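Local coordinates for protein At4g34840 (Arabidopsis thaliana, PDB 3BSF) that is a nucleosidase of the phosphorylase superfamily, with an alpha/beta fold built around a central mixed sheet, at residues Ile13-Ala26 with Phe52-Pro66. Residues are numbered along the deposited sequence; the frame is centred on the assembly and turned at random.
Sequences ISTIVFIVAMQKEA and FKGMYKDLNINIVCP
Ser14 O accepts the N-H of Asn60 (3.0 Å), the first of six backbone bonds that run from Ser14 to Val20 along the parallel strand 59-65, with Ile16 and Phe18 each both donating and accepting. Phe18 is gripped twice: its N meets Asn62 O, and Val64 N binds Phe18 O. The last bond, Val20 N to Val64 O, is longer at 3.3 Å.

On one face of the sheet, Phe18 lies side by side with Ile61, whose CG2 reaches the edge of the ring, 3.5 Å from CE2. With CG anti to its carbonyl carbon (chi1 -82°), the Phe18 ring is set alongside Ile61, its CD2-CE2 edge against that methyl. Phe18 CB lies 3.7 Å from Ile63 CG1. Ile63 CG2 touches Val20 CG1 (4.0 Å) and Ala26 CB (4.1 Å), tying helix 23-33 to the sheet, and Ile243 of helix 227-246 packs on Phe18. On the other face, Val17 CG1 meets Val64 CG2 at 4.1 Å.

Strand 59-65 also closes a hairpin with strand 50-56 through a type II' turn. Its parallel pairing with 15-19 and antiparallel pairing with 50-56 make the sheet mixed, as in the alpha/beta fold of the phosphorylase superfamily.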
loop_
_atom_site.group_PDB
_atom_site.type_symbol
_atom_site.label_atom_id
_atom_site.label_comp_id
_atom_site.label_asym_id
_atom_site.label_seq_id
_atom_site.Cartn_x
_atom_site.Cartn_y
_atom_site.Cartn_z
ATOM N N ILE A 13 -20.375 -1.542 21.970
ATOM C CA ILE A 13 -19.039 -1.657 21.427
ATOM C C ILE A 13 -18.187 -2.316 22.498
ATOM O O ILE A 13 -18.214 -1.926 23.662
ATOM C CB ILE A 13 -18.478 -0.263 21.069
ATOM C CG1 ILE A 13 -19.245 0.297 19.867
ATOM C CG2 ILE A 13 -16.979 -0.346 20.786
ATOM C CD1 ILE A 13 -19.006 1.766 19.621
ATOM N N SER A 14 -17.431 -3.329 22.104
ATOM C CA SER A 14 -16.598 -4.030 23.062
ATOM C C SER A 14 -15.121 -3.760 22.841
ATOM O O SER A 14 -14.412 -3.383 23.775
ATOM C CB SER A 14 -16.868 -5.533 22.988
ATOM O OG SER A 14 -16.242 -6.199 24.065
ATOM N N THR A 15 -14.654 -3.936 21.608
ATOM C CA THR A 15 -13.245 -3.712 21.338
ATOM C C THR A 15 -12.922 -2.649 20.287
ATOM O O THR A 15 -13.567 -2.556 19.242
ATOM C CB THR A 15 -12.574 -5.018 20.953
ATOM O OG1 THR A 15 -13.107 -5.463 19.707
ATOM C CG2 THR A 15 -12.846 -6.075 22.002
ATOM N N ILE A 16 -11.900 -1.857 20.594
ATOM C CA ILE A 16 -11.438 -0.781 19.725
ATOM C C ILE A 16 -9.963 -0.908 19.342
ATOM O O ILE A 16 -9.083 -0.811 20.203
ATOM C CB ILE A 16 -11.593 0.601 20.405
ATOM C CG1 ILE A 16 -13.064 0.884 20.703
ATOM C CG2 ILE A 16 -11.015 1.675 19.504
ATOM C CD1 ILE A 16 -13.312 2.209 21.392
ATOM N N VAL A 17 -9.692 -1.101 18.053
ATOM C CA VAL A 17 -8.312 -1.185 17.592
ATOM C C VAL A 17 -7.863 0.138 16.990
ATOM O O VAL A 17 -8.471 0.638 16.046
ATOM C CB VAL A 17 -8.114 -2.265 16.519
ATOM C CG1 VAL A 17 -6.690 -2.198 15.972
ATOM C CG2 VAL A 17 -8.388 -3.622 17.103
ATOM N N PHE A 18 -6.792 0.691 17.550
ATOM C CA PHE A 18 -6.198 1.934 17.076
ATOM C C PHE A 18 -5.041 1.629 16.145
ATOM O O PHE A 18 -4.174 0.814 16.473
ATOM C CB PHE A 18 -5.651 2.738 18.241
ATOM C CG PHE A 18 -6.677 3.540 18.948
ATOM C CD1 PHE A 18 -6.971 4.827 18.527
ATOM C CD2 PHE A 18 -7.376 2.999 20.023
ATOM C CE1 PHE A 18 -7.948 5.573 19.163
ATOM C CE2 PHE A 18 -8.358 3.730 20.671
ATOM C CZ PHE A 18 -8.650 5.023 20.243
ATOM N N ILE A 19 -5.023 2.279 14.989
ATOM C CA ILE A 19 -3.930 2.103 14.034
ATOM C C ILE A 19 -3.097 3.406 14.007
ATOM O O ILE A 19 -3.606 4.472 13.637
ATOM C CB ILE A 19 -4.477 1.802 12.610
ATOM C CG1 ILE A 19 -5.266 0.491 12.617
ATOM C CG2 ILE A 19 -3.340 1.728 11.606
ATOM C CD1 ILE A 19 -4.424 -0.761 12.890
ATOM N N VAL A 20 -1.835 3.334 14.426
ATOM C CA VAL A 20 -0.985 4.523 14.402
ATOM C C VAL A 20 0.305 4.239 13.620
ATOM O O VAL A 20 0.926 3.193 13.806
ATOM C CB VAL A 20 -0.653 5.011 15.838
ATOM C CG1 VAL A 20 -1.924 5.029 16.672
ATOM C CG2 VAL A 20 0.412 4.126 16.473
ATOM N N ALA A 21 0.684 5.168 12.739
ATOM C CA ALA A 21 1.877 5.022 11.903
ATOM C C ALA A 21 3.146 5.076 12.720
ATOM O O ALA A 21 4.073 4.292 12.500
ATOM C CB ALA A 21 1.908 6.114 10.828
ATOM N N MET A 22 3.187 6.016 13.655
ATOM C CA MET A 22 4.350 6.183 14.511
ATOM C C MET A 22 4.006 5.926 15.968
ATOM O O MET A 22 2.984 6.409 16.475
ATOM C CB MET A 22 4.905 7.589 14.368
ATOM C CG MET A 22 5.222 7.953 12.942
ATOM S SD MET A 22 6.200 9.471 12.863
ATOM C CE MET A 22 5.117 10.667 13.697
ATOM N N GLN A 23 4.857 5.170 16.648
ATOM C CA GLN A 23 4.599 4.886 18.042
ATOM C C GLN A 23 4.695 6.171 18.869
ATOM O O GLN A 23 4.033 6.317 19.898
ATOM C CB GLN A 23 5.588 3.859 18.553
ATOM C CG GLN A 23 5.194 3.317 19.892
ATOM C CD GLN A 23 6.274 2.478 20.501
ATOM O OE1 GLN A 23 6.821 1.588 19.846
ATOM N NE2 GLN A 23 6.591 2.746 21.762
ATOM N N LYS A 24 5.524 7.102 18.415
ATOM C CA LYS A 24 5.681 8.373 19.112
ATOM C C LYS A 24 4.322 9.034 19.284
ATOM O O LYS A 24 3.986 9.497 20.372
ATOM C CB LYS A 24 6.589 9.327 18.322
ATOM C CG LYS A 24 8.034 8.905 18.238
ATOM C CD LYS A 24 8.920 9.986 17.600
ATOM C CE LYS A 24 8.631 10.196 16.115
ATOM N NZ LYS A 24 9.730 10.939 15.428
ATOM N N GLU A 25 3.540 9.073 18.210
ATOM C CA GLU A 25 2.230 9.711 18.243
ATOM C C GLU A 25 1.277 9.123 19.286
ATOM O O GLU A 25 0.494 9.845 19.910
ATOM C CB GLU A 25 1.588 9.631 16.862
ATOM C CG GLU A 25 2.485 10.124 15.746
ATOM C CD GLU A 25 1.804 10.056 14.396
ATOM O OE1 GLU A 25 1.253 8.982 14.052
ATOM O OE2 GLU A 25 1.825 11.081 13.674
ATOM N N ALA A 26 1.363 7.814 19.491
ATOM C CA ALA A 26 0.484 7.132 20.431
ATOM C C ALA A 26 0.974 7.115 21.876
ATOM O O ALA A 26 0.167 7.046 22.810
ATOM C CB ALA A 26 0.250 5.695 19.952
ATOM N N PHE A 52 -0.292 -2.877 21.711
ATOM C CA PHE A 52 -0.521 -2.522 23.109
ATOM C C PHE A 52 -1.995 -2.768 23.438
ATOM O O PHE A 52 -2.889 -2.180 22.828
ATOM C CB PHE A 52 -0.170 -1.062 23.379
ATOM C CG PHE A 52 1.267 -0.726 23.102
ATOM C CD1 PHE A 52 1.704 -0.477 21.804
ATOM C CD2 PHE A 52 2.183 -0.648 24.142
ATOM C CE1 PHE A 52 3.030 -0.151 21.547
ATOM C CE2 PHE A 52 3.506 -0.324 23.901
ATOM C CZ PHE A 52 3.932 -0.074 22.603
ATOM N N LYS A 53 -2.238 -3.658 24.396
ATOM C CA LYS A 53 -3.593 -4.009 24.799
ATOM C C LYS A 53 -3.899 -3.432 26.166
ATOM O O LYS A 53 -3.002 -3.187 26.961
ATOM C CB LYS A 53 -3.768 -5.539 24.819
ATOM C CG LYS A 53 -5.218 -6.002 25.016
ATOM C CD LYS A 53 -5.421 -7.497 24.684
ATOM C CE LYS A 53 -6.855 -7.995 25.019
ATOM N NZ LYS A 53 -7.954 -7.271 24.299
ATOM N N GLY A 54 -5.179 -3.209 26.423
ATOM C CA GLY A 54 -5.591 -2.658 27.693
ATOM C C GLY A 54 -7.097 -2.612 27.813
ATOM O O GLY A 54 -7.804 -2.634 26.805
ATOM N N MET A 55 -7.590 -2.558 29.048
ATOM C CA MET A 55 -9.022 -2.508 29.296
ATOM C C MET A 55 -9.426 -1.214 30.004
ATOM O O MET A 55 -9.295 -1.098 31.220
ATOM C CB MET A 55 -9.469 -3.728 30.127
ATOM C CG MET A 55 -10.162 -4.843 29.317
ATOM S SD MET A 55 -9.096 -5.752 28.125
ATOM C CE MET A 55 -9.568 -7.420 28.469
ATOM N N TYR A 56 -9.906 -0.243 29.233
ATOM C CA TYR A 56 -10.354 1.030 29.782
ATOM C C TYR A 56 -11.855 0.894 29.965
ATOM O O TYR A 56 -12.591 0.728 28.995
ATOM C CB TYR A 56 -10.042 2.175 28.817
ATOM C CG TYR A 56 -10.507 3.537 29.291
ATOM C CD1 TYR A 56 -9.782 4.260 30.240
ATOM C CD2 TYR A 56 -11.680 4.104 28.792
ATOM C CE1 TYR A 56 -10.218 5.522 30.683
ATOM C CE2 TYR A 56 -12.127 5.358 29.222
ATOM C CZ TYR A 56 -11.396 6.065 30.168
ATOM O OH TYR A 56 -11.857 7.300 30.595
ATOM N N LYS A 57 -12.297 0.973 31.218
ATOM C CA LYS A 57 -13.704 0.806 31.563
ATOM C C LYS A 57 -14.235 -0.452 30.886
ATOM O O LYS A 57 -13.702 -1.544 31.077
ATOM C CB LYS A 57 -14.521 2.032 31.152
ATOM C CG LYS A 57 -14.267 3.220 32.052
ATOM C CD LYS A 57 -15.162 4.394 31.725
ATOM C CE LYS A 57 -14.878 5.556 32.675
ATOM N NZ LYS A 57 -15.766 6.740 32.453
ATOM N N ASP A 58 -15.269 -0.310 30.077
ATOM C CA ASP A 58 -15.825 -1.479 29.413
ATOM C C ASP A 58 -15.360 -1.580 27.965
ATOM O O ASP A 58 -16.153 -1.893 27.072
ATOM C CB ASP A 58 -17.352 -1.418 29.488
ATOM C CG ASP A 58 -17.870 -1.550 30.920
ATOM O OD1 ASP A 58 -17.034 -1.535 31.860
ATOM O OD2 ASP A 58 -19.111 -1.667 31.099
ATOM N N LEU A 59 -14.073 -1.331 27.741
ATOM C CA LEU A 59 -13.522 -1.368 26.395
ATOM C C LEU A 59 -12.140 -1.992 26.311
ATOM O O LEU A 59 -11.246 -1.644 27.069
ATOM C CB LEU A 59 -13.427 0.051 25.829
ATOM C CG LEU A 59 -14.615 1.017 25.858
ATOM C CD1 LEU A 59 -14.134 2.347 25.303
ATOM C CD2 LEU A 59 -15.794 0.490 25.043
ATOM N N ASN A 60 -11.971 -2.910 25.367
ATOM C CA ASN A 60 -10.685 -3.555 25.140
ATOM C C ASN A 60 -9.983 -2.712 24.093
ATOM O O ASN A 60 -10.210 -2.872 22.895
ATOM C CB ASN A 60 -10.869 -4.964 24.588
ATOM C CG ASN A 60 -11.754 -5.800 25.455
ATOM O OD1 ASN A 60 -11.440 -6.050 26.611
ATOM N ND2 ASN A 60 -12.874 -6.236 24.906
ATOM N N ILE A 61 -9.136 -1.805 24.551
ATOM C CA ILE A 61 -8.407 -0.943 23.640
ATOM C C ILE A 61 -7.108 -1.612 23.169
ATOM O O ILE A 61 -6.327 -2.116 23.983
ATOM C CB ILE A 61 -8.063 0.403 24.321
ATOM C CG1 ILE A 61 -9.220 0.848 25.229
ATOM C CG2 ILE A 61 -7.759 1.457 23.255
ATOM C CD1 ILE A 61 -10.542 1.057 24.521
ATOM N N ASN A 62 -6.901 -1.631 21.852
ATOM C CA ASN A 62 -5.699 -2.211 21.261
ATOM C C ASN A 62 -5.090 -1.209 20.305
ATOM O O ASN A 62 -5.746 -0.766 19.369
ATOM C CB ASN A 62 -6.014 -3.489 20.484
ATOM C CG ASN A 62 -6.385 -4.644 21.389
ATOM O OD1 ASN A 62 -7.466 -4.669 21.981
ATOM N ND2 ASN A 62 -5.486 -5.611 21.507
ATOM N N ILE A 63 -3.842 -0.833 20.549
ATOM C CA ILE A 63 -3.161 0.091 19.655
ATOM C C ILE A 63 -2.115 -0.713 18.888
ATOM O O ILE A 63 -1.175 -1.245 19.479
ATOM C CB ILE A 63 -2.452 1.227 20.424
ATOM C CG1 ILE A 63 -3.473 2.069 21.184
ATOM C CG2 ILE A 63 -1.685 2.103 19.447
ATOM C CD1 ILE A 63 -2.869 3.255 21.882
ATOM N N VAL A 64 -2.278 -0.817 17.575
ATOM C CA VAL A 64 -1.328 -1.567 16.775
ATOM C C VAL A 64 -0.515 -0.621 15.912
ATOM O O VAL A 64 -1.072 0.265 15.282
ATOM C CB VAL A 64 -2.055 -2.602 15.882
ATOM C CG1 VAL A 64 -1.049 -3.400 15.083
ATOM C CG2 VAL A 64 -2.881 -3.543 16.749
ATOM N N CYS A 65 0.801 -0.808 15.898
ATOM C CA CYS A 65 1.693 0.038 15.116
ATOM C C CYS A 65 2.589 -0.818 14.228
ATOM O O CYS A 65 3.028 -1.893 14.635
ATOM C CB CYS A 65 2.549 0.892 16.058
ATOM S SG CYS A 65 3.802 1.952 15.250
ATOM N N PRO A 66 2.863 -0.358 12.990
ATOM C CA PRO A 66 3.723 -1.138 12.094
ATOM C C PRO A 66 5.157 -1.251 12.621
ATOM O O PRO A 66 5.954 -2.057 12.119
ATOM C CB PRO A 66 3.628 -0.369 10.775
ATOM C CG PRO A 66 3.349 1.055 11.218
ATOM C CD PRO A 66 2.344 0.846 12.305
#